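Transcription termination factor FttA (PDB 2XR1) probably terminates transcription in archaea as a dimeric, zinc-dependent nuclease that cleaves nascent RNA where it leaves RNA polymerase and degrades the released RNA. Local coordinates at residues His245-His250 with Gly331-Ser336; Leu210-Val215 with Val241-Ala246; Ile309-Glu314 with Leu325-Ala330; Arg146-Ile151 with Thr272-Val277. All coordinates share one frame; numbering follows the deposited sequence.

Contact 1 (His245-His250 with Gly331-Ser336). With ZN (zinc ion), chain E; ZN (zinc ion), chain F.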
# COMPACT_ATOMS: atom_id res chain seq x y z
N HIS B 245 20.51 -4.34 -11.32
CA HIS B 245 21.61 -4.13 -12.26
C HIS B 245 21.88 -2.64 -12.36
O HIS B 245 21.13 -1.84 -11.81
CB HIS B 245 21.37 -4.75 -13.65
CG HIS B 245 20.23 -4.15 -14.41
ND1 HIS B 245 18.90 -4.34 -14.07
CD2 HIS B 245 20.22 -3.40 -15.54
CE1 HIS B 245 18.13 -3.72 -14.95
NE2 HIS B 245 18.90 -3.16 -15.86
N ALA B 246 22.95 -2.27 -13.06
CA ALA B 246 23.51 -0.93 -12.95
C ALA B 246 22.79 0.12 -13.73
O ALA B 246 23.12 1.27 -13.59
CB ALA B 246 24.97 -0.93 -13.35
N HIS B 247 21.80 -0.24 -14.55
CA HIS B 247 21.15 0.76 -15.38
C HIS B 247 20.51 1.87 -14.55
O HIS B 247 19.91 1.62 -13.51
CB HIS B 247 20.13 0.12 -16.31
CG HIS B 247 20.72 -0.50 -17.53
ND1 HIS B 247 20.15 -1.59 -18.15
CD2 HIS B 247 21.79 -0.16 -18.28
CE1 HIS B 247 20.86 -1.90 -19.22
NE2 HIS B 247 21.86 -1.06 -19.31
N LEU B 248 20.66 3.10 -15.02
CA LEU B 248 20.11 4.26 -14.34
C LEU B 248 18.63 4.10 -13.99
O LEU B 248 18.24 4.45 -12.89
CB LEU B 248 20.37 5.53 -15.14
CG LEU B 248 21.73 6.12 -14.72
CD1 LEU B 248 22.24 7.12 -15.73
CD2 LEU B 248 21.70 6.70 -13.29
N ASP B 249 17.84 3.49 -14.87
CA ASP B 249 16.41 3.32 -14.66
C ASP B 249 16.15 2.29 -13.58
O ASP B 249 15.02 1.93 -13.40
CB ASP B 249 15.67 2.95 -15.98
CG ASP B 249 16.06 1.55 -16.56
OD1 ASP B 249 17.27 1.34 -16.83
OD2 ASP B 249 15.19 0.65 -16.79
N HIS B 250 17.20 1.78 -12.91
CA HIS B 250 17.05 0.88 -11.76
C HIS B 250 17.81 1.24 -10.45
O HIS B 250 17.46 0.73 -9.37
CB HIS B 250 17.47 -0.52 -12.16
CG HIS B 250 16.64 -1.09 -13.26
ND1 HIS B 250 15.63 -2.02 -13.05
CD2 HIS B 250 16.66 -0.86 -14.59
CE1 HIS B 250 15.08 -2.31 -14.21
NE2 HIS B 250 15.67 -1.62 -15.16
N GLY B 331 21.72 -12.27 -17.50
CA GLY B 331 22.08 -12.21 -18.91
C GLY B 331 21.86 -10.88 -19.59
O GLY B 331 21.95 -10.79 -20.80
N HIS B 332 21.61 -9.81 -18.83
CA HIS B 332 21.21 -8.53 -19.40
C HIS B 332 22.44 -7.64 -19.59
O HIS B 332 22.74 -7.24 -20.69
CB HIS B 332 20.17 -7.90 -18.48
CG HIS B 332 19.74 -6.51 -18.85
ND1 HIS B 332 19.11 -6.22 -20.03
CD2 HIS B 332 19.78 -5.36 -18.14
CE1 HIS B 332 18.78 -4.93 -20.04
NE2 HIS B 332 19.18 -4.39 -18.90
N ILE B 333 23.12 -7.30 -18.50
CA ILE B 333 24.37 -6.57 -18.57
C ILE B 333 25.27 -7.14 -17.51
O ILE B 333 24.82 -7.95 -16.71
CB ILE B 333 24.25 -5.06 -18.37
CG1 ILE B 333 23.71 -4.70 -16.99
CG2 ILE B 333 23.45 -4.47 -19.42
CD1 ILE B 333 23.80 -3.15 -16.65
N LEU B 334 26.53 -6.74 -17.55
CA LEU B 334 27.54 -7.19 -16.63
C LEU B 334 27.04 -7.06 -15.25
O LEU B 334 26.86 -5.97 -14.78
CB LEU B 334 28.83 -6.36 -16.79
CG LEU B 334 30.04 -6.79 -15.94
CD1 LEU B 334 30.52 -8.20 -16.29
CD2 LEU B 334 31.14 -5.76 -16.09
N GLY B 335 26.84 -8.19 -14.59
CA GLY B 335 26.50 -8.20 -13.17
C GLY B 335 25.03 -8.22 -12.92
O GLY B 335 24.63 -8.19 -11.76
N SER B 336 24.22 -8.24 -13.98
CA SER B 336 22.75 -8.21 -13.83
C SER B 336 22.28 -9.43 -13.08
O SER B 336 22.76 -10.54 -13.27
CB SER B 336 22.03 -8.10 -15.18
OG SER B 336 22.17 -9.25 -16.04
ZN ZN E . 18.38 -2.55 -17.90
ZN ZN F . 15.44 -1.38 -17.27
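The HxHxDH motif of the metallo-beta-lactamase fold supplies His245 and His247, which meet His332, from the loop between strands 323-329 and 337-343, around one zinc ion. The ion is bound by His245 NE2 at 2.2 Å, His247 ND1 at 2.0 Å and His332 NE2 at 2.2 Å, with Asp355 as the fourth protein ligand. His247 binds through ND1, where the other two histidines use NE2. CG of His332 is anti to the backbone N (chi1 174°), which carries NE2 to the metal. The CD2 edge of the His332 ring is directed at the face of the His245 ring in an offset edge-to-face pair, with planes at 89°. His247 and His332 come tip to tip instead, rim to rim, neither ring covering the other. Ile333 lays CD1 over the centre of the His247 ring, 3.9 Å from its centroid, a CH-pi contact; the same methyl reaches the His245 ring at its edge, 3.8 Å from CD2. The loop is braced by a type II turn from Ile333 to Ser336 and by His332 N donating to Ser336 OG at 2.9 Å, while His332 ND1 is fixed by the carbonyl oxygen of Gly582. Asp249 OD2 and His250 NE2 turn to the second zinc ion, which Asp355 and His607 also bind. Such an aspartate-bridged metal pair is characteristic of two-zinc sites of the metallo-beta-lactamase superfamily.

Contact 2 (Leu210-Val215 with Val241-Ala246). With ZN (zinc ion), chain E.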
# COMPACT_ATOMS: atom_id res chain seq x y z
N LEU B 210 13.21 -2.97 -0.48
CA LEU B 210 13.01 -2.17 -1.66
C LEU B 210 13.82 -2.76 -2.79
O LEU B 210 15.03 -2.86 -2.66
CB LEU B 210 13.43 -0.73 -1.38
CG LEU B 210 12.68 0.43 -2.00
CD1 LEU B 210 11.19 0.42 -1.72
CD2 LEU B 210 13.34 1.65 -1.43
N ILE B 211 13.17 -3.19 -3.88
CA ILE B 211 13.90 -3.64 -5.02
C ILE B 211 13.92 -2.52 -6.06
O ILE B 211 12.87 -2.11 -6.56
CB ILE B 211 13.33 -4.93 -5.62
CG1 ILE B 211 13.45 -6.09 -4.63
CG2 ILE B 211 14.09 -5.30 -6.92
CD1 ILE B 211 12.21 -6.41 -3.76
N ASP B 212 15.13 -2.05 -6.37
CA ASP B 212 15.39 -0.98 -7.34
C ASP B 212 14.83 0.39 -6.88
O ASP B 212 13.93 0.47 -6.06
CB ASP B 212 14.93 -1.34 -8.78
CG ASP B 212 15.84 -2.43 -9.45
OD1 ASP B 212 16.98 -2.62 -8.95
OD2 ASP B 212 15.42 -3.08 -10.49
N CYS B 213 15.44 1.45 -7.40
CA CYS B 213 14.92 2.76 -7.28
C CYS B 213 15.42 3.63 -8.40
O CYS B 213 16.38 4.36 -8.21
CB CYS B 213 15.32 3.33 -5.96
SG CYS B 213 14.37 4.79 -5.63
N GLY B 214 14.74 3.60 -9.56
CA GLY B 214 15.27 4.16 -10.80
C GLY B 214 14.91 5.59 -11.11
O GLY B 214 14.06 6.16 -10.46
N VAL B 215 15.57 6.16 -12.12
CA VAL B 215 15.17 7.43 -12.69
C VAL B 215 14.14 7.17 -13.77
O VAL B 215 14.09 6.09 -14.30
CB VAL B 215 16.34 8.20 -13.36
CG1 VAL B 215 17.37 8.58 -12.36
CG2 VAL B 215 16.96 7.37 -14.46
N VAL B 241 17.86 -2.23 0.39
CA VAL B 241 17.59 -1.87 -0.98
C VAL B 241 18.36 -2.88 -1.81
O VAL B 241 19.53 -3.13 -1.53
CB VAL B 241 18.02 -0.39 -1.27
CG1 VAL B 241 17.92 -0.08 -2.73
CG2 VAL B 241 17.12 0.61 -0.45
N ILE B 242 17.70 -3.50 -2.78
CA ILE B 242 18.38 -4.34 -3.73
C ILE B 242 18.46 -3.64 -5.08
O ILE B 242 17.48 -3.14 -5.57
CB ILE B 242 17.72 -5.70 -3.82
CG1 ILE B 242 18.12 -6.55 -2.61
CG2 ILE B 242 18.18 -6.46 -5.06
CD1 ILE B 242 17.38 -6.29 -1.36
N VAL B 243 19.63 -3.62 -5.68
CA VAL B 243 19.81 -3.09 -7.02
C VAL B 243 20.04 -4.30 -7.93
O VAL B 243 21.00 -5.06 -7.77
CB VAL B 243 21.00 -2.11 -7.07
CG1 VAL B 243 21.24 -1.66 -8.47
CG2 VAL B 243 20.79 -0.89 -6.11
N THR B 244 19.15 -4.47 -8.90
CA THR B 244 19.17 -5.64 -9.74
C THR B 244 20.27 -5.55 -10.80
O THR B 244 20.87 -6.56 -11.14
CB THR B 244 17.84 -5.81 -10.45
OG1 THR B 244 17.62 -4.64 -11.22
CG2 THR B 244 16.69 -5.98 -9.49
N HIS B 245 20.51 -4.34 -11.32
CA HIS B 245 21.61 -4.13 -12.26
C HIS B 245 21.88 -2.64 -12.36
O HIS B 245 21.13 -1.84 -11.81
CB HIS B 245 21.37 -4.75 -13.65
CG HIS B 245 20.23 -4.15 -14.41
ND1 HIS B 245 18.90 -4.34 -14.07
CD2 HIS B 245 20.22 -3.40 -15.54
CE1 HIS B 245 18.13 -3.72 -14.95
NE2 HIS B 245 18.90 -3.16 -15.86
N ALA B 246 22.95 -2.27 -13.06
CA ALA B 246 23.51 -0.93 -12.95
C ALA B 246 22.79 0.12 -13.73
O ALA B 246 23.12 1.27 -13.59
CB ALA B 246 24.97 -0.93 -13.35
ZN ZN E . 18.38 -2.55 -17.90
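Asp212 and Thr244 face each other through their first torsions: CG of Asp212 stands anti to the carbonyl carbon (chi1 -72°), and OG1 of Thr244 lies between its own backbone N and carbonyl carbon (chi1 59°). The two side chains cross at about a right angle, and the carboxylate grips the threonine twice. Thr244 N donates to Asp212 OD1 at 2.9 Å and Thr244 OG1 donates to Asp212 OD2 at 2.8 Å, each oxygen using its syn lone pair. Because the hydroxyl proton goes to the aspartate, OG1 can accept from His245 ND1 at 3.1 Å, OG1 lying 24° out of the imidazole plane. Asp212 OD2 also takes a hydrogen bond from His250 ND1, so one buried carboxylate, a second-shell group of the metallo-beta-lactamase site, helps to orient ligands of both zinc ions. Upstream, the segments are neighbouring parallel strands in one sheet of the sandwich, with Leu210 paired to Val241 and Ile211 to Ile242. Ile242 N donates to Leu210 O at 2.7 Å, and Asp212 N to Ile242 O, also at 2.7 Å. On one face Leu210 and Val241 lie side by side, CB of the leucine 4.0 Å from CG2 of the valine, and Leu257 of helix 254-259 packs on both. The other face carries Ile211, whose CG2 methyl meets Thr244 CG2 at 3.7 Å.

Contact 3 (Ile309-Glu314 with Leu325-Ala330)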
# COMPACT_ATOMS: atom_id res chain seq x y z
N ILE B 309 26.81 -3.34 -0.12
CA ILE B 309 27.37 -4.65 0.21
C ILE B 309 27.25 -5.62 -0.97
O ILE B 309 26.19 -6.12 -1.28
CB ILE B 309 26.67 -5.24 1.44
CG1 ILE B 309 26.70 -4.24 2.61
CG2 ILE B 309 27.33 -6.53 1.82
CD1 ILE B 309 25.78 -4.60 3.75
N PRO B 310 28.34 -5.85 -1.67
CA PRO B 310 28.22 -6.72 -2.84
C PRO B 310 28.05 -8.15 -2.48
O PRO B 310 28.65 -8.57 -1.53
CB PRO B 310 29.57 -6.57 -3.53
CG PRO B 310 30.54 -6.07 -2.43
CD PRO B 310 29.68 -5.20 -1.56
N LEU B 311 27.27 -8.89 -3.26
CA LEU B 311 27.12 -10.32 -3.13
C LEU B 311 27.30 -10.95 -4.46
O LEU B 311 26.78 -10.46 -5.46
CB LEU B 311 25.71 -10.63 -2.68
CG LEU B 311 25.19 -9.84 -1.50
CD1 LEU B 311 23.76 -10.36 -1.26
CD2 LEU B 311 26.10 -10.00 -0.29
N ASP B 312 28.00 -12.08 -4.49
CA ASP B 312 28.15 -12.83 -5.72
C ASP B 312 26.91 -13.69 -6.03
O ASP B 312 26.09 -14.02 -5.14
CB ASP B 312 29.39 -13.70 -5.64
CG ASP B 312 30.69 -12.86 -5.71
OD1 ASP B 312 31.01 -12.33 -6.78
OD2 ASP B 312 31.43 -12.72 -4.70
N TYR B 313 26.75 -14.04 -7.31
CA TYR B 313 25.75 -15.01 -7.69
C TYR B 313 25.81 -16.25 -6.78
O TYR B 313 26.91 -16.72 -6.40
CB TYR B 313 25.97 -15.46 -9.12
CG TYR B 313 25.81 -14.42 -10.18
CD1 TYR B 313 24.90 -13.37 -10.05
CD2 TYR B 313 26.50 -14.51 -11.37
CE1 TYR B 313 24.74 -12.42 -11.06
CE2 TYR B 313 26.32 -13.59 -12.37
CZ TYR B 313 25.44 -12.55 -12.22
OH TYR B 313 25.29 -11.58 -13.22
N GLU B 314 24.62 -16.79 -6.49
CA GLU B 314 24.46 -18.08 -5.80
C GLU B 314 24.86 -18.10 -4.32
O GLU B 314 25.03 -19.14 -3.73
CB GLU B 314 25.20 -19.21 -6.54
CG GLU B 314 24.63 -19.54 -7.90
CD GLU B 314 25.21 -20.85 -8.49
OE1 GLU B 314 26.01 -21.58 -7.79
OE2 GLU B 314 24.88 -21.15 -9.65
N LEU B 325 18.18 -13.83 0.53
CA LEU B 325 18.32 -13.39 -0.86
C LEU B 325 19.44 -14.15 -1.55
O LEU B 325 20.49 -14.40 -0.95
CB LEU B 325 18.67 -11.90 -0.90
CG LEU B 325 19.17 -11.35 -2.25
CD1 LEU B 325 18.07 -11.41 -3.33
CD2 LEU B 325 19.73 -9.91 -2.11
N THR B 326 19.18 -14.53 -2.81
CA THR B 326 20.19 -15.13 -3.70
C THR B 326 20.14 -14.48 -5.07
O THR B 326 19.09 -14.46 -5.73
CB THR B 326 19.97 -16.60 -3.95
OG1 THR B 326 19.47 -17.25 -2.78
CG2 THR B 326 21.30 -17.28 -4.37
N PHE B 327 21.27 -13.98 -5.53
CA PHE B 327 21.32 -13.45 -6.89
C PHE B 327 21.70 -14.55 -7.87
O PHE B 327 22.46 -15.46 -7.53
CB PHE B 327 22.36 -12.35 -7.00
CG PHE B 327 21.98 -11.06 -6.33
CD1 PHE B 327 20.73 -10.48 -6.53
CD2 PHE B 327 22.91 -10.38 -5.56
CE1 PHE B 327 20.41 -9.28 -5.93
CE2 PHE B 327 22.63 -9.15 -4.98
CZ PHE B 327 21.40 -8.60 -5.16
N HIS B 328 21.18 -14.47 -9.10
CA HIS B 328 21.55 -15.40 -10.16
C HIS B 328 21.76 -14.62 -11.46
O HIS B 328 21.26 -13.52 -11.61
CB HIS B 328 20.46 -16.44 -10.40
CG HIS B 328 20.12 -17.29 -9.21
ND1 HIS B 328 20.61 -18.57 -9.04
CD2 HIS B 328 19.24 -17.09 -8.20
CE1 HIS B 328 20.08 -19.10 -7.95
NE2 HIS B 328 19.25 -18.22 -7.42
N ASN B 329 22.45 -15.22 -12.42
CA ASN B 329 22.73 -14.55 -13.66
C ASN B 329 21.46 -14.13 -14.42
O ASN B 329 20.55 -14.93 -14.59
CB ASN B 329 23.56 -15.43 -14.57
CG ASN B 329 23.91 -14.72 -15.89
OD1 ASN B 329 24.74 -13.83 -15.91
ND2 ASN B 329 23.28 -15.15 -16.98
N ALA B 330 21.39 -12.89 -14.88
CA ALA B 330 20.19 -12.42 -15.60
C ALA B 330 20.45 -12.38 -17.10
O ALA B 330 19.51 -12.38 -17.86
CB ALA B 330 19.75 -11.05 -15.12
O HOH W 1 23.45 -14.19 -4.10
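Tyr313 lays its ring against the backbone of His328 and Asn329 where the chain passes between the two sheets of the metallo-beta-lactamase sandwich. Beyond the edge strand 308-310 of one sheet, the chain runs across strand 323-329 of the other, the end-to-end direction of 311-314 lying 78° from that of 325-330. With CG anti to the carbonyl carbon (chi1 -64°), the tyrosine ring spreads over the strand, and Asn329 N sits 3.8 Å above its plane, over the ring centre. The Asn329 amide stands nearly perpendicular to the ring, at 85°. Its ND2 is held by the carbonyl oxygen of Asp365; the Tyr313 hydroxyl bonds to Ser336 O, in the loop that carries the zinc ligand His332. Phe327 points into the interface and presents its rim to Leu311: CB of the leucine approaches CD2 of the phenylalanine at 4.0 Å, the side chains crossing at about a right angle. Farther along, the Leu311 methyl CD1 reaches Leu325 CD2 at 4.1 Å, adding an apolar contact beside the phenylalanine ring. The backbones are joined by a straight hydrogen bond from Glu314 N to Phe327 O, 2.7 Å. Next to it a water accepts from Phe327 N and donates to Asp312 O at 2.8 Å, linking the strand to the loop. At the outer end, the methyl CG2 of Thr326, anti to its backbone N, rests 3.6 Å from Glu314 CA.

Contact 4 (Arg146-Ile151 with Thr272-Val277)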
# COMPACT_ATOMS: atom_id res chain seq x y z
N ARG B 146 39.84 3.06 -13.94
CA ARG B 146 40.09 4.18 -13.05
C ARG B 146 39.01 4.25 -11.96
O ARG B 146 39.27 4.73 -10.85
CB ARG B 146 40.19 5.48 -13.86
CG ARG B 146 40.33 6.77 -13.04
CD ARG B 146 41.06 7.89 -13.82
N THR B 147 37.81 3.76 -12.28
CA THR B 147 36.73 3.72 -11.30
C THR B 147 36.98 2.67 -10.23
O THR B 147 36.82 2.94 -9.05
CB THR B 147 35.41 3.39 -11.98
OG1 THR B 147 35.32 4.14 -13.19
CG2 THR B 147 34.20 3.66 -11.04
N VAL B 148 37.36 1.48 -10.64
CA VAL B 148 37.65 0.43 -9.68
C VAL B 148 38.69 0.85 -8.67
O VAL B 148 38.53 0.58 -7.50
CB VAL B 148 38.11 -0.88 -10.36
CG1 VAL B 148 38.77 -1.82 -9.35
CG2 VAL B 148 36.95 -1.56 -11.04
N LYS B 149 39.74 1.53 -9.15
CA LYS B 149 40.81 2.03 -8.29
C LYS B 149 40.33 3.15 -7.36
O LYS B 149 40.69 3.15 -6.19
CB LYS B 149 42.04 2.43 -9.15
CG LYS B 149 42.92 3.58 -8.67
CD LYS B 149 44.08 3.82 -9.66
CE LYS B 149 44.41 5.32 -9.89
NZ LYS B 149 45.17 5.95 -8.75
N ASN B 150 39.53 4.09 -7.86
CA ASN B 150 39.03 5.19 -7.03
C ASN B 150 38.14 4.69 -5.90
O ASN B 150 38.26 5.17 -4.76
CB ASN B 150 38.24 6.21 -7.86
CG ASN B 150 39.13 7.16 -8.61
OD1 ASN B 150 40.03 7.77 -8.04
ND2 ASN B 150 38.87 7.31 -9.89
N ILE B 151 37.27 3.72 -6.22
CA ILE B 151 36.44 3.07 -5.21
C ILE B 151 37.28 2.37 -4.13
O ILE B 151 37.05 2.51 -2.93
CB ILE B 151 35.50 2.06 -5.83
CG1 ILE B 151 34.41 2.77 -6.62
CG2 ILE B 151 34.83 1.27 -4.78
CD1 ILE B 151 33.52 1.83 -7.43
N THR B 272 27.90 -4.61 -10.59
CA THR B 272 26.88 -3.61 -10.44
C THR B 272 27.40 -2.46 -9.60
O THR B 272 27.18 -1.30 -9.89
CB THR B 272 25.62 -4.20 -9.77
OG1 THR B 272 25.08 -5.19 -10.64
CG2 THR B 272 24.57 -3.16 -9.52
N ARG B 273 28.08 -2.79 -8.52
CA ARG B 273 28.53 -1.78 -7.61
C ARG B 273 29.38 -0.77 -8.37
O ARG B 273 29.15 0.43 -8.31
CB ARG B 273 29.36 -2.45 -6.55
CG ARG B 273 29.41 -1.67 -5.27
CD ARG B 273 30.69 -1.01 -5.06
NE ARG B 273 31.85 -1.90 -5.03
CZ ARG B 273 32.50 -2.26 -3.92
NH1 ARG B 273 32.08 -1.90 -2.69
NH2 ARG B 273 33.60 -3.02 -4.03
N ASP B 274 30.34 -1.29 -9.12
CA ASP B 274 31.28 -0.42 -9.83
C ASP B 274 30.61 0.43 -10.91
O ASP B 274 30.91 1.64 -11.05
CB ASP B 274 32.39 -1.27 -10.43
CG ASP B 274 33.27 -1.95 -9.37
OD1 ASP B 274 33.20 -1.56 -8.17
OD2 ASP B 274 34.06 -2.86 -9.74
N LEU B 275 29.66 -0.19 -11.66
CA LEU B 275 28.96 0.50 -12.73
C LEU B 275 28.06 1.56 -12.16
O LEU B 275 28.04 2.67 -12.66
CB LEU B 275 28.18 -0.49 -13.59
CG LEU B 275 29.06 -1.46 -14.39
CD1 LEU B 275 28.30 -2.71 -14.90
CD2 LEU B 275 29.75 -0.67 -15.46
N MET B 276 27.36 1.24 -11.08
CA MET B 276 26.43 2.14 -10.43
C MET B 276 27.13 3.44 -10.02
O MET B 276 26.60 4.54 -10.22
CB MET B 276 25.86 1.46 -9.19
CG MET B 276 25.12 2.39 -8.23
SD MET B 276 24.13 1.42 -7.04
CE MET B 276 25.40 0.83 -5.91
N VAL B 277 28.32 3.33 -9.43
CA VAL B 277 29.06 4.53 -9.05
C VAL B 277 29.42 5.35 -10.30
O VAL B 277 29.27 6.58 -10.33
CB VAL B 277 30.33 4.17 -8.22
CG1 VAL B 277 31.34 5.33 -8.18
CG2 VAL B 277 29.89 3.79 -6.79
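Helices 146-151 and 272-277 cross nearly at right angles, 98° between their N-to-C directions, with their axes 9.8 Å apart and Val148 and Asp274 nearest in the backbone, Ile151 reaching across. This is a helix-on-helix junction, probably between domains: helix 146-157 is probably part of the N-terminal KH region, and helix 270-290 belongs to the metallo-beta-lactamase domain. Within these segments the contact runs from Thr147 to Ile151 and from Arg273 to Val277. Ile151 carries most of it. Its CG1 branch, anti to the carbonyl carbon (chi1 -71°), carries CD1 forward to lie 4.0 Å from Val277 CB and 3.5 Å from Asp274 OD1. The other branch, CG2, sits over one face of the Arg273 guanidinium, 4.3 Å from CZ, and Leu305 of helix 299-306 packs on Ile151, Arg273 and Val277 alike. Asp274 lies between Ile151 CD1, at its OD1, and Val148 CG2, 3.4 Å from its OD2. The carboxylate is buried yet has polar partners: OD2 is hydrogen-bonded to His461 NE2, and Arg273 NE makes a weak hydrogen bond to OD1 at 3.4 Å, part of a salt bridge. The nearby guanidinium would be expected to favour the ionised aspartate. Thr147 turns its hydroxyl to Glu453 of helix 451-460, so the beta-CASP region also joins here through Glu453 and His461. The methyl of Thr147 is left facing the second helix, with CG2 3.9 Å from the carbonyl oxygen of Asp274.

How the contacts relate
Contact 1 holds the metal site itself, and contact 2 supplies second-shell groups, with centres about 9 Å apart; His245 and Ala246 are common to both, and His250 to Asp212 is a further join. Contact 3, its centre about 13 Å from that of contact 1, reaches the loop of His332 through Tyr313 and Ser336. Contacts 2 and 3 also meet in the sandwich core, where Ile242 CG2 lies 3.7 Å from Phe327 CE1. Contact 4 lies farther out, its centre about 14 Å from that of contact 1. Helix 270-290 packs against helix 146-157 and also, through Leu275 on Ala246 and Thr272 on Val243, against the segment bearing zinc ligands.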